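Local coordinates for protein pyruvate kinase (Toxoplasma gondii, PDB 3GG8) that catalyses the last step of glycolysis, transferring the phosphate of phosphoenolpyruvate to ADP to give pyruvate and ATP, at residues Gln122-Leu134 and Glu138-Gln150. Residues are numbered along the deposited sequence; the frame is centred on the assembly and turned at random.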
ATOM      1  N   GLN C 122     -46.874  34.002  -3.268  1.00 38.71           N
ATOM      2  CA  GLN C 122     -45.895  33.838  -2.192  1.00 38.44           C
ATOM      3  C   GLN C 122     -46.352  34.539  -0.914  1.00 37.87           C
ATOM      4  O   GLN C 122     -46.760  35.701  -0.946  1.00 38.19           O
ATOM      5  CB  GLN C 122     -44.516  34.343  -2.616  1.00 38.52           C
ATOM      6  CG  GLN C 122     -43.498  34.292  -1.482  1.00 39.40           C
ATOM      7  CD  GLN C 122     -42.086  34.549  -1.938  1.00 39.93           C
ATOM      8  OE1 GLN C 122     -41.693  34.157  -3.041  1.00 39.52           O
ATOM      9  NE2 GLN C 122     -41.299  35.201  -1.081  1.00 40.29           N
ATOM     10  N   GLY C 123     -46.300  33.822   0.204  1.00 37.29           N
ATOM     11  CA  GLY C 123     -46.693  34.384   1.492  1.00 36.53           C
ATOM     12  C   GLY C 123     -48.196  34.361   1.728  1.00 35.95           C
ATOM     13  O   GLY C 123     -48.675  34.816   2.776  1.00 35.56           O
ATOM     14  N   ALA C 124     -48.939  33.834   0.756  1.00 35.24           N
ATOM     15  CA  ALA C 124     -50.382  33.675   0.913  1.00 34.79           C
ATOM     16  C   ALA C 124     -50.722  32.380   1.654  1.00 34.25           C
ATOM     17  O   ALA C 124     -49.984  31.389   1.589  1.00 33.97           O
ATOM     18  CB  ALA C 124     -51.100  33.744  -0.432  1.00 34.95           C
ATOM     19  N   THR C 125     -51.850  32.431   2.359  1.00 33.67           N
ATOM     20  CA  THR C 125     -52.363  31.362   3.211  1.00 32.99           C
ATOM     21  C   THR C 125     -53.138  30.319   2.401  1.00 32.41           C
ATOM     22  O   THR C 125     -54.039  30.669   1.639  1.00 32.34           O
ATOM     23  CB  THR C 125     -53.301  31.976   4.284  1.00 32.92           C
ATOM     24  OG1 THR C 125     -52.535  32.826   5.148  1.00 33.52           O
ATOM     25  CG2 THR C 125     -54.015  30.905   5.106  1.00 32.61           C
ATOM     26  N   LEU C 126     -52.793  29.046   2.589  1.00 31.65           N
ATOM     27  CA  LEU C 126     -53.554  27.927   2.022  1.00 31.14           C
ATOM     28  C   LEU C 126     -53.949  26.894   3.083  1.00 30.82           C
ATOM     29  O   LEU C 126     -53.091  26.263   3.708  1.00 30.70           O
ATOM     30  CB  LEU C 126     -52.774  27.242   0.897  1.00 31.12           C
ATOM     31  CG  LEU C 126     -53.290  25.935   0.273  1.00 31.62           C
ATOM     32  CD1 LEU C 126     -54.623  26.119  -0.462  1.00 30.47           C
ATOM     33  CD2 LEU C 126     -52.229  25.381  -0.676  1.00 30.70           C
ATOM     34  N   LYS C 127     -55.252  26.733   3.277  1.00 29.95           N
ATOM     35  CA  LYS C 127     -55.771  25.694   4.141  1.00 29.66           C
ATOM     36  C   LYS C 127     -55.801  24.391   3.356  1.00 29.59           C
ATOM     37  O   LYS C 127     -56.284  24.357   2.222  1.00 29.67           O
ATOM     38  CB  LYS C 127     -57.174  26.070   4.627  1.00 29.79           C
ATOM     39  CG  LYS C 127     -57.771  25.131   5.659  1.00 29.24           C
ATOM     40  CD  LYS C 127     -58.887  25.847   6.385  1.00 30.82           C
ATOM     41  CE  LYS C 127     -59.823  24.882   7.096  1.00 31.56           C
ATOM     42  NZ  LYS C 127     -60.834  25.661   7.893  1.00 29.97           N
ATOM     43  N   ILE C 128     -55.254  23.325   3.938  1.00 29.22           N
ATOM     44  CA  ILE C 128     -55.400  22.006   3.345  1.00 28.49           C
ATOM     45  C   ILE C 128     -56.220  21.123   4.263  1.00 28.43           C
ATOM     46  O   ILE C 128     -55.800  20.816   5.369  1.00 28.46           O
ATOM     47  CB  ILE C 128     -54.048  21.354   3.011  1.00 28.54           C
ATOM     48  CG1 ILE C 128     -53.259  22.240   2.047  1.00 28.28           C
ATOM     49  CG2 ILE C 128     -54.253  19.935   2.406  1.00 27.52           C
ATOM     50  CD1 ILE C 128     -51.882  21.713   1.736  1.00 27.47           C
ATOM     51  N   VAL C 129     -57.392  20.715   3.788  1.00 29.02           N
ATOM     52  CA  VAL C 129     -58.338  19.934   4.599  1.00 29.38           C
ATOM     53  C   VAL C 129     -58.294  18.434   4.296  1.00 30.36           C
ATOM     54  O   VAL C 129     -57.770  18.010   3.261  1.00 29.92           O
ATOM     55  CB  VAL C 129     -59.812  20.450   4.469  1.00 29.15           C
ATOM     56  CG1 VAL C 129     -59.906  21.966   4.727  1.00 28.40           C
ATOM     57  CG2 VAL C 129     -60.426  20.075   3.113  1.00 29.07           C
ATOM     58  N   THR C 130     -58.877  17.657   5.207  1.00 31.15           N
ATOM     59  CA  THR C 130     -58.903  16.207   5.141  1.00 32.77           C
ATOM     60  C   THR C 130     -60.206  15.661   4.489  1.00 33.54           C
ATOM     61  O   THR C 130     -60.258  14.503   4.087  1.00 33.56           O
ATOM     62  CB  THR C 130     -58.659  15.615   6.575  1.00 33.13           C
ATOM     63  OG1 THR C 130     -57.246  15.469   6.811  1.00 33.21           O
ATOM     64  CG2 THR C 130     -59.341  14.266   6.764  1.00 34.30           C
ATOM     65  N   ASP C 131     -61.244  16.494   4.382  1.00 34.54           N
ATOM     66  CA  ASP C 131     -62.490  16.115   3.685  1.00 35.45           C
ATOM     67  C   ASP C 131     -62.282  16.144   2.173  1.00 35.78           C
ATOM     68  O   ASP C 131     -62.234  17.212   1.563  1.00 35.72           O
ATOM     69  CB  ASP C 131     -63.658  17.036   4.095  1.00 35.97           C
ATOM     70  CG  ASP C 131     -64.992  16.651   3.435  1.00 36.04           C
ATOM     71  OD1 ASP C 131     -65.994  17.356   3.673  1.00 38.36           O
ATOM     72  OD2 ASP C 131     -65.055  15.658   2.693  1.00 34.83           O
ATOM     73  N   TYR C 132     -62.174  14.958   1.573  1.00 36.39           N
ATOM     74  CA  TYR C 132     -61.802  14.845   0.172  1.00 36.58           C
ATOM     75  C   TYR C 132     -62.955  15.173  -0.776  1.00 36.82           C
ATOM     76  O   TYR C 132     -62.743  15.305  -1.976  1.00 36.69           O
ATOM     77  CB  TYR C 132     -61.159  13.479  -0.126  1.00 37.11           C
ATOM     78  CG  TYR C 132     -60.267  13.481  -1.370  1.00 36.81           C
ATOM     79  CD1 TYR C 132     -59.057  14.168  -1.379  1.00 36.24           C
ATOM     80  CD2 TYR C 132     -60.648  12.814  -2.534  1.00 37.80           C
ATOM     81  CE1 TYR C 132     -58.240  14.187  -2.504  1.00 35.58           C
ATOM     82  CE2 TYR C 132     -59.829  12.831  -3.685  1.00 37.65           C
ATOM     83  CZ  TYR C 132     -58.631  13.523  -3.652  1.00 37.10           C
ATOM     84  OH  TYR C 132     -57.810  13.547  -4.764  1.00 37.57           O
ATOM     85  N   ASN C 133     -64.156  15.341  -0.218  1.00 37.10           N
ATOM     86  CA  ASN C 133     -65.334  15.805  -0.963  1.00 37.40           C
ATOM     87  C   ASN C 133     -65.338  17.322  -1.201  1.00 37.54           C
ATOM     88  O   ASN C 133     -66.099  17.828  -2.026  1.00 37.37           O
ATOM     89  CB  ASN C 133     -66.625  15.425  -0.219  1.00 37.69           C
ATOM     90  CG  ASN C 133     -66.936  13.938  -0.284  1.00 37.96           C
ATOM     91  OD1 ASN C 133     -66.416  13.206  -1.133  1.00 39.66           O
ATOM     92  ND2 ASN C 133     -67.785  13.483   0.618  1.00 37.21           N
ATOM     93  N   LEU C 134     -64.507  18.034  -0.444  1.00 37.58           N
ATOM     94  CA  LEU C 134     -64.416  19.491  -0.501  1.00 37.32           C
ATOM     95  C   LEU C 134     -63.921  19.915  -1.878  1.00 37.05           C
ATOM     96  O   LEU C 134     -62.848  19.499  -2.322  1.00 36.84           O
ATOM     97  CB  LEU C 134     -63.465  19.997   0.604  1.00 37.49           C
ATOM     98  CG  LEU C 134     -63.263  21.459   1.055  1.00 37.54           C
ATOM     99  CD1 LEU C 134     -62.756  22.376  -0.058  1.00 36.71           C
ATOM    100  CD2 LEU C 134     -64.500  22.034   1.742  1.00 37.60           C
ATOM    101  N   GLU C 138     -58.884  29.025  -4.201  1.00 36.30           N
ATOM    102  CA  GLU C 138     -57.552  29.608  -4.001  1.00 36.42           C
ATOM    103  C   GLU C 138     -57.100  29.563  -2.539  1.00 36.49           C
ATOM    104  O   GLU C 138     -55.903  29.493  -2.272  1.00 37.03           O
ATOM    105  CB  GLU C 138     -57.486  31.046  -4.538  1.00 36.65           C
ATOM    106  CG  GLU C 138     -56.076  31.500  -4.936  0.50 36.43           C
ATOM    107  CD  GLU C 138     -56.020  32.936  -5.444  0.50 36.51           C
ATOM    108  OE1 GLU C 138     -55.062  33.656  -5.087  0.50 36.10           O
ATOM    109  OE2 GLU C 138     -56.926  33.348  -6.199  0.50 36.42           O
ATOM    110  N   THR C 139     -58.056  29.587  -1.609  1.00 36.37           N
ATOM    111  CA  THR C 139     -57.765  29.642  -0.173  1.00 36.06           C
ATOM    112  C   THR C 139     -57.691  28.267   0.526  1.00 36.19           C
ATOM    113  O   THR C 139     -56.860  28.076   1.421  1.00 36.15           O
ATOM    114  CB  THR C 139     -58.797  30.502   0.572  1.00 36.39           C
ATOM    115  OG1 THR C 139     -59.964  29.719   0.862  1.00 35.98           O
ATOM    116  CG2 THR C 139     -59.177  31.751  -0.250  1.00 36.23           C
ATOM    117  N   THR C 140     -58.576  27.340   0.147  1.00 35.87           N
ATOM    118  CA  THR C 140     -58.634  26.009   0.769  1.00 35.44           C
ATOM    119  C   THR C 140     -58.705  24.862  -0.248  1.00 35.00           C
ATOM    120  O   THR C 140     -59.465  24.925  -1.206  1.00 34.73           O
ATOM    121  CB  THR C 140     -59.760  25.901   1.869  1.00 35.77           C
ATOM    122  OG1 THR C 140     -60.287  24.566   1.928  1.00 35.76           O
ATOM    123  CG2 THR C 140     -60.901  26.872   1.630  1.00 36.23           C
ATOM    124  N   ILE C 141     -57.893  23.826  -0.034  1.00 34.77           N
ATOM    125  CA  ILE C 141     -57.910  22.625  -0.876  1.00 34.52           C
ATOM    126  C   ILE C 141     -58.009  21.331  -0.054  1.00 34.36           C
ATOM    127  O   ILE C 141     -57.768  21.338   1.159  1.00 34.22           O
ATOM    128  CB  ILE C 141     -56.690  22.563  -1.880  1.00 34.45           C
ATOM    129  CG1 ILE C 141     -55.355  22.357  -1.162  1.00 34.25           C
ATOM    130  CG2 ILE C 141     -56.643  23.806  -2.785  1.00 35.06           C
ATOM    131  CD1 ILE C 141     -54.222  21.913  -2.107  1.00 34.72           C
ATOM    132  N   ALA C 142     -58.355  20.228  -0.720  1.00 33.98           N
ATOM    133  CA  ALA C 142     -58.447  18.910  -0.081  1.00 33.76           C
ATOM    134  C   ALA C 142     -57.240  18.041  -0.409  1.00 33.89           C
ATOM    135  O   ALA C 142     -56.613  18.210  -1.456  1.00 33.61           O
ATOM    136  CB  ALA C 142     -59.712  18.219  -0.492  1.00 33.82           C
ATOM    137  N   CYS C 143     -56.926  17.118   0.499  1.00 34.00           N
ATOM    138  CA  CYS C 143     -55.808  16.185   0.357  1.00 34.20           C
ATOM    139  C   CYS C 143     -56.285  14.759   0.668  1.00 34.12           C
ATOM    140  O   CYS C 143     -56.989  14.546   1.654  1.00 34.62           O
ATOM    141  CB  CYS C 143     -54.669  16.604   1.293  1.00 34.16           C
ATOM    142  SG  CYS C 143     -53.390  15.368   1.608  1.00 34.29           S
ATOM    143  N   SER C 144     -55.898  13.792  -0.163  1.00 34.16           N
ATOM    144  CA  SER C 144     -56.394  12.407  -0.053  1.00 34.27           C
ATOM    145  C   SER C 144     -55.929  11.665   1.199  1.00 34.10           C
ATOM    146  O   SER C 144     -56.507  10.639   1.575  1.00 33.69           O
ATOM    147  CB  SER C 144     -55.987  11.607  -1.283  1.00 34.05           C
ATOM    148  OG  SER C 144     -54.581  11.479  -1.333  1.00 35.73           O
ATOM    149  N   TYR C 145     -54.879  12.196   1.826  1.00 33.95           N
ATOM    150  CA  TYR C 145     -54.209  11.563   2.947  1.00 33.83           C
ATOM    151  C   TYR C 145     -54.831  12.012   4.267  1.00 33.72           C
ATOM    152  O   TYR C 145     -54.556  13.104   4.759  1.00 34.01           O
ATOM    153  CB  TYR C 145     -52.712  11.871   2.863  1.00 33.63           C
ATOM    154  CG  TYR C 145     -51.857  11.352   3.996  1.00 33.67           C
ATOM    155  CD1 TYR C 145     -50.863  12.160   4.559  1.00 34.15           C
ATOM    156  CD2 TYR C 145     -52.015  10.048   4.495  1.00 34.20           C
ATOM    157  CE1 TYR C 145     -50.061  11.695   5.605  1.00 34.67           C
ATOM    158  CE2 TYR C 145     -51.219   9.577   5.547  1.00 33.86           C
ATOM    159  CZ  TYR C 145     -50.250  10.411   6.094  1.00 34.25           C
ATOM    160  OH  TYR C 145     -49.456   9.969   7.113  1.00 33.89           O
ATOM    161  N   GLY C 146     -55.670  11.144   4.826  1.00 34.00           N
ATOM    162  CA  GLY C 146     -56.510  11.474   5.986  1.00 34.10           C
ATOM    163  C   GLY C 146     -55.758  11.783   7.268  1.00 34.22           C
ATOM    164  O   GLY C 146     -56.256  12.522   8.118  1.00 34.31           O
ATOM    165  N   ALA C 147     -54.566  11.203   7.400  1.00 34.12           N
ATOM    166  CA  ALA C 147     -53.701  11.402   8.557  1.00 34.15           C
ATOM    167  C   ALA C 147     -52.706  12.556   8.380  1.00 33.93           C
ATOM    168  O   ALA C 147     -51.794  12.698   9.179  1.00 34.34           O
ATOM    169  CB  ALA C 147     -52.947  10.108   8.876  1.00 34.18           C
ATOM    170  N   LEU C 148     -52.871  13.378   7.346  1.00 33.34           N
ATOM    171  CA  LEU C 148     -52.004  14.565   7.181  1.00 33.13           C
ATOM    172  C   LEU C 148     -51.803  15.421   8.458  1.00 33.14           C
ATOM    173  O   LEU C 148     -50.656  15.743   8.821  1.00 32.93           O
ATOM    174  CB  LEU C 148     -52.469  15.441   6.003  1.00 32.77           C
ATOM    175  CG  LEU C 148     -51.677  16.717   5.700  1.00 33.26           C
ATOM    176  CD1 LEU C 148     -50.240  16.392   5.258  1.00 32.53           C
ATOM    177  CD2 LEU C 148     -52.396  17.592   4.681  1.00 33.05           C
ATOM    178  N   PRO C 149     -52.901  15.807   9.135  1.00 33.54           N
ATOM    179  CA  PRO C 149     -52.724  16.722  10.275  1.00 33.76           C
ATOM    180  C   PRO C 149     -52.032  16.072  11.473  1.00 34.48           C
ATOM    181  O   PRO C 149     -51.537  16.775  12.362  1.00 34.58           O
ATOM    182  CB  PRO C 149     -54.162  17.121  10.640  1.00 34.00           C
ATOM    183  CG  PRO C 149     -55.018  16.671   9.497  1.00 33.60           C
ATOM    184  CD  PRO C 149     -54.324  15.474   8.927  1.00 33.58           C
ATOM    185  N   GLN C 150     -51.992  14.741  11.476  1.00 35.05           N
ATOM    186  CA  GLN C 150     -51.314  13.960  12.506  1.00 35.50           C
ATOM    187  C   GLN C 150     -49.947  13.420  12.030  1.00 35.93           C
ATOM    188  O   GLN C 150     -49.354  12.553  12.671  1.00 36.63           O
ATOM    189  CB  GLN C 150     -52.220  12.803  12.952  1.00 35.56           C
ATOM    190  CG  GLN C 150     -53.476  13.236  13.758  1.00 35.55           C
ATOM    191  CD  GLN C 150     -54.648  13.659  12.871  1.00 34.87           C
ATOM    192  OE1 GLN C 150     -54.983  12.981  11.902  1.00 33.59           O
ATOM    193  NE2 GLN C 150     -55.284  14.780  13.221  1.00 34.67           N
TER
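Strand 125-129 and strand 140-142 pair in parallel, their axes 27° apart, and four backbone bonds zip them together: Lys127 N to Thr139 O, Ile141 N to Lys127 O, Val129 N to Ile141 O at 2.7 Å, and Cys143 N to Val129 O. Lys127 and Val129 thus bond through both N and O, the parallel pattern. On one face Ile128 and Ile141 lie side by side, CG1 to CG1 at 3.8 Å, while Leu126 crosses Ile141 at about a right angle, its CD1 3.9 Å from Ile141 CG2. Ile128 CG2, anti to the backbone N, turns away from Ile141 CG1 to meet Cys143 CB at 3.5 Å and Leu148 CD2. On the opposite face, Lys127 CB meets Thr140 CB, and Val129 CG2 lies 4.1 Å from Ala142 CB. The type I turn Asp131-Leu134 folds over this alanine, whose CB approaches Asp131 O at 3.4 Å; Asn133 N donates to Asp131 OD2 from above the carboxylate plane, an Asx turn within the bend. Tyr132 CG is roughly anti to the backbone N (chi1 -157°), which brings the ring obliquely against the Cys143-Ser144 peptide, CE1 lying 3.3 Å from Ser144 N, and its OH bonds to Thr109 O. Thr130 OG1 makes a weak bond to Gly146 O and packs on Pro149 CD. The pair belongs to the mixed sheet of pyruvate kinase's small beta-domain, set apart from the eight-stranded barrel: strand 140-142 is outermost within the chain, strand 176-181 runs antiparallel along the far side of strand 125-129, and strand 118-120 touches Leu126 and Ile141 through Leu120 and Ile118.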